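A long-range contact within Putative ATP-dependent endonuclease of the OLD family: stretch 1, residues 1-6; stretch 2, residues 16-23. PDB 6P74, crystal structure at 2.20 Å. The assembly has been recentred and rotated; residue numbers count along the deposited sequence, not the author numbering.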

ATOM      1  N   MET A   1      19.358  -9.275 -17.620  1.00 75.49           N
ATOM      2  CA  MET A   1      18.197  -9.745 -16.878  1.00 77.03           C
ATOM      3  C   MET A   1      18.506 -10.016 -15.412  1.00 75.90           C
ATOM      4  O   MET A   1      19.650 -10.323 -15.050  1.00 75.34           O
ATOM      5  CB  MET A   1      17.637 -11.014 -17.511  1.00 73.33           C
ATOM      6  CG  MET A   1      18.569 -12.172 -17.456  1.00 76.27           C
ATOM      7  SD  MET A   1      17.563 -13.653 -17.555  1.00 93.60           S
ATOM      8  CE  MET A   1      18.800 -14.775 -18.203  1.00 99.88           C
ATOM      9  N   LEU A   2      17.477  -9.898 -14.574  1.00 65.23           N
ATOM     10  CA  LEU A   2      17.628 -10.254 -13.174  1.00 67.93           C
ATOM     11  C   LEU A   2      17.839 -11.759 -13.047  1.00 70.32           C
ATOM     12  O   LEU A   2      17.270 -12.548 -13.802  1.00 68.81           O
ATOM     13  CB  LEU A   2      16.410  -9.792 -12.373  1.00 63.08           C
ATOM     14  CG  LEU A   2      16.114  -8.313 -12.687  1.00 68.21           C
ATOM     15  CD1 LEU A   2      14.944  -7.793 -11.898  1.00 68.60           C
ATOM     16  CD2 LEU A   2      17.346  -7.417 -12.466  1.00 71.65           C
ATOM     17  N   LYS A   3      18.708 -12.148 -12.115  1.00 66.93           N
ATOM     18  CA  LYS A   3      19.126 -13.526 -11.957  1.00 64.14           C
ATOM     19  C   LYS A   3      18.764 -14.117 -10.611  1.00 67.46           C
ATOM     20  O   LYS A   3      18.661 -15.341 -10.494  1.00 67.89           O
ATOM     21  CB  LYS A   3      20.647 -13.635 -12.144  1.00 71.01           C
ATOM     22  CG  LYS A   3      21.096 -13.663 -13.593  1.00 75.21           C
ATOM     23  CD  LYS A   3      20.590 -14.940 -14.269  1.00 80.65           C
ATOM     24  CE  LYS A   3      21.204 -15.115 -15.639  1.00 93.94           C
ATOM     25  NZ  LYS A   3      20.834 -16.438 -16.204  1.00 98.75           N
ATOM     26  N   ARG A   4      18.557 -13.292  -9.596  1.00 69.90           N
ATOM     27  CA  ARG A   4      18.418 -13.844  -8.264  1.00 66.48           C
ATOM     28  C   ARG A   4      17.940 -12.704  -7.391  1.00 67.88           C
ATOM     29  O   ARG A   4      18.238 -11.540  -7.679  1.00 62.59           O
ATOM     30  CB  ARG A   4      19.734 -14.482  -7.816  1.00 69.65           C
ATOM     31  CG  ARG A   4      19.783 -14.936  -6.392  1.00 68.94           C
ATOM     32  CD  ARG A   4      21.123 -15.591  -6.134  1.00 73.63           C
ATOM     33  NE  ARG A   4      21.315 -15.946  -4.727  1.00 81.47           N
ATOM     34  CZ  ARG A   4      22.500 -16.195  -4.172  1.00 90.19           C
ATOM     35  NH1 ARG A   4      23.608 -16.122  -4.902  1.00 93.53           N
ATOM     36  NH2 ARG A   4      22.581 -16.506  -2.884  1.00 89.77           N
ATOM     37  N   LEU A   5      17.167 -13.045  -6.361  1.00 70.39           N
ATOM     38  CA  LEU A   5      16.655 -12.080  -5.399  1.00 70.53           C
ATOM     39  C   LEU A   5      16.872 -12.661  -4.010  1.00 71.64           C
ATOM     40  O   LEU A   5      16.537 -13.824  -3.766  1.00 75.07           O
ATOM     41  CB  LEU A   5      15.175 -11.755  -5.602  1.00 64.02           C
ATOM     42  CG  LEU A   5      14.511 -10.966  -4.469  1.00 64.68           C
ATOM     43  CD1 LEU A   5      14.968  -9.533  -4.503  1.00 68.63           C
ATOM     44  CD2 LEU A   5      13.018 -11.038  -4.595  1.00 63.83           C
ATOM     45  N   GLN A   6      17.426 -11.862  -3.100  1.00 71.28           N
ATOM     46  CA  GLN A   6      17.529 -12.245  -1.695  1.00 68.93           C
ATOM     47  C   GLN A   6      16.848 -11.185  -0.850  1.00 68.85           C
ATOM     48  O   GLN A   6      17.069  -9.988  -1.053  1.00 67.28           O
ATOM     49  CB  GLN A   6      18.974 -12.425  -1.253  1.00 61.31           C
ATOM     50  CG  GLN A   6      19.633 -13.634  -1.868  1.00 68.00           C
ATOM     51  CD  GLN A   6      21.152 -13.558  -1.847  1.00 81.54           C
ATOM     52  OE1 GLN A   6      21.763 -12.666  -2.456  1.00 83.09           O
ATOM     53  NE2 GLN A   6      21.774 -14.498  -1.145  1.00 81.17           N
ATOM     54  N   ILE A  16      14.641 -15.337   2.279  1.00 80.98           N
ATOM     55  CA  ILE A  16      14.210 -16.003   1.058  1.00 81.71           C
ATOM     56  C   ILE A  16      15.309 -15.752   0.041  1.00 77.09           C
ATOM     57  O   ILE A  16      16.006 -14.734   0.070  1.00 78.64           O
ATOM     58  CB  ILE A  16      12.843 -15.639   0.433  1.00 75.71           C
ATOM     59  CG1 ILE A  16      12.795 -14.140   0.167  1.00 72.63           C
ATOM     60  CG2 ILE A  16      11.708 -16.087   1.349  1.00 68.92           C
ATOM     61  CD1 ILE A  16      11.926 -13.744  -1.000  1.00 75.32           C
ATOM     62  N   ASP A  17      15.415 -16.683  -0.897  1.00 74.55           N
ATOM     63  CA  ASP A  17      16.446 -16.641  -1.924  1.00 70.24           C
ATOM     64  C   ASP A  17      15.900 -17.370  -3.148  1.00 70.15           C
ATOM     65  O   ASP A  17      15.725 -18.591  -3.108  1.00 73.64           O
ATOM     66  CB  ASP A  17      17.718 -17.294  -1.387  1.00 74.62           C
ATOM     67  CG  ASP A  17      18.872 -17.236  -2.361  1.00 81.27           C
ATOM     68  OD1 ASP A  17      18.681 -16.769  -3.517  1.00 74.49           O
ATOM     69  OD2 ASP A  17      19.976 -17.672  -1.956  1.00 86.59           O
ATOM     70  N   LEU A  18      15.614 -16.649  -4.229  1.00 70.50           N
ATOM     71  CA  LEU A  18      15.113 -17.410  -5.366  1.00 75.09           C
ATOM     72  C   LEU A  18      15.804 -17.021  -6.660  1.00 69.24           C
ATOM     73  O   LEU A  18      16.171 -15.858  -6.859  1.00 64.83           O
ATOM     74  CB  LEU A  18      13.593 -17.245  -5.538  1.00 76.06           C
ATOM     75  CG  LEU A  18      13.078 -15.861  -5.892  1.00 75.06           C
ATOM     76  CD1 LEU A  18      11.893 -15.975  -6.858  1.00 76.41           C
ATOM     77  CD2 LEU A  18      12.668 -15.166  -4.621  1.00 72.30           C
ATOM     78  N   PRO A  19      15.983 -17.976  -7.566  1.00 70.68           N
ATOM     79  CA  PRO A  19      16.472 -17.625  -8.903  1.00 65.69           C
ATOM     80  C   PRO A  19      15.395 -16.912  -9.692  1.00 72.56           C
ATOM     81  O   PRO A  19      14.193 -17.075  -9.449  1.00 69.58           O
ATOM     82  CB  PRO A  19      16.811 -18.976  -9.536  1.00 61.90           C
ATOM     83  CG  PRO A  19      15.855 -19.956  -8.817  1.00 70.32           C
ATOM     84  CD  PRO A  19      15.772 -19.429  -7.398  1.00 67.56           C
ATOM     85  N   LEU A  20      15.846 -16.097 -10.638  1.00 72.81           N
ATOM     86  CA  LEU A  20      14.969 -15.408 -11.566  1.00 66.82           C
ATOM     87  C   LEU A  20      15.387 -15.777 -12.979  1.00 64.26           C
ATOM     88  O   LEU A  20      16.577 -15.814 -13.287  1.00 74.96           O
ATOM     89  CB  LEU A  20      15.025 -13.900 -11.360  1.00 59.80           C
ATOM     90  CG  LEU A  20      14.580 -13.413  -9.979  1.00 64.02           C
ATOM     91  CD1 LEU A  20      14.919 -11.941  -9.830  1.00 61.50           C
ATOM     92  CD2 LEU A  20      13.102 -13.608  -9.805  1.00 63.34           C
ATOM     93  N   GLY A  21      14.409 -16.075 -13.825  1.00 60.03           N
ATOM     94  CA  GLY A  21      14.677 -16.439 -15.196  1.00 63.19           C
ATOM     95  C   GLY A  21      13.920 -15.579 -16.188  1.00 71.18           C
ATOM     96  O   GLY A  21      13.171 -14.663 -15.819  1.00 71.23           O
ATOM     97  N   PRO A  22      14.091 -15.877 -17.478  1.00 75.79           N
ATOM     98  CA  PRO A  22      13.529 -14.987 -18.511  1.00 71.48           C
ATOM     99  C   PRO A  22      12.030 -14.838 -18.376  1.00 74.36           C
ATOM    100  O   PRO A  22      11.469 -13.767 -18.641  1.00 72.47           O
ATOM    101  CB  PRO A  22      13.916 -15.680 -19.831  1.00 70.72           C
ATOM    102  CG  PRO A  22      14.954 -16.707 -19.467  1.00 78.23           C
ATOM    103  CD  PRO A  22      14.656 -17.115 -18.045  1.00 74.02           C
ATOM    104  N   LEU A  23      11.367 -15.912 -17.966  1.00 68.42           N
ATOM    105  CA  LEU A  23       9.990 -15.870 -17.516  1.00 68.81           C
ATOM    106  C   LEU A  23       9.991 -16.425 -16.104  1.00 71.22           C
ATOM    107  O   LEU A  23      10.479 -17.539 -15.880  1.00 70.43           O
ATOM    108  CB  LEU A  23       9.092 -16.702 -18.426  1.00 76.10           C
ATOM    109  CG  LEU A  23       7.606 -16.408 -18.409  1.00 82.77           C
ATOM    110  CD1 LEU A  23       7.384 -15.017 -18.945  1.00 88.66           C
ATOM    111  CD2 LEU A  23       6.900 -17.422 -19.273  1.00 86.90           C
TER

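Two neighbouring strands, residues 2-6 and 16-19, run antiparallel, their axes 169° apart in direction and 4.8 Å apart at closest approach; the two stretches together bury 547 Å² against each other. Backbone hydrogen bonds set the register. Leu 5 and Leu 18 form a hydrogen-bonded pair in which each residue both gives and receives: Leu 5 N donates to Leu 18 O at 3.0 Å, and Leu 18 N returns the bond to Leu 5 O, also at 3.0 Å. A third bond, from Leu 20 N to Lys 3 O, is short at 2.9 Å and nearly straight, with an angle of 165° at the hydrogen; it carries the pairing just past the end of strand 16-19. Pro 19 lies between the two donors Leu 18 N and Leu 20 N. Its nitrogen, closed into the ring, has no hydrogen to give, but the non-hydrogen-bonded pairing with Arg 4 asks for none from it across this contact.

At such non-hydrogen-bonded pairs the backbones draw closer: the CA atoms of Arg 4 and Pro 19 are 4.3 Å apart and those of Gln 6 and Asp 17 are 4.5 Å apart, against 5.5 Å between the CA atoms of Leu 5 and Leu 18. The CA hydrogens then point across the gap at carbonyl oxygens. Arg 4 CA lies 3.3 Å from Leu 18 O, Gln 6 CA 3.4 Å from Ile 16 O, and Asp 17 CA 3.4 Å from Leu 5 O. Pro 19 CA makes a longer contact of the same kind, 3.5 Å to Lys 3 O, so that this oxygen meets both a CA hydrogen and the amide of Leu 20.

The charged contact is a two-pronged salt bridge on the face shared by Arg 4, Gln 6, Asp 17 and Pro 19. Arg 4, extended with its first three chi angles all t, reaches diagonally past its partner Pro 19 to Asp 17. Arg 4 NE donates to Asp 17 OD1 and Arg 4 NH2 donates to Asp 17 OD2, both at 3.0 Å. The carboxylate thus meets the edge of the guanidinium near its plane, each oxygen taking one donor. Gln 6 lies beside this pair, its CG 3.7 Å from Asp 17 OD1.

Apolar packing occupies the other face, where Leu 5 and Leu 18 sit side by side, Leu 5 CD2 4.1 Å from Leu 18 CD2. Leu 20, pointing toward the first stretch, has the largest covered area of any residue here, 102 Å². Its CD1 lies between two partners, 3.6 Å from Leu 2 CB and 4.2 Å from Leu 5 CB, and so links these buried leucines. Farther along, the contact thins at exposed Met 1, whose SD lies 4.4 Å from Pro 22 CG and 4.1 Å from Pro 22 N. Leu 23 takes no part: its side chain comes no nearer than 9.0 Å, from Leu 23 CB to Met 1 SD.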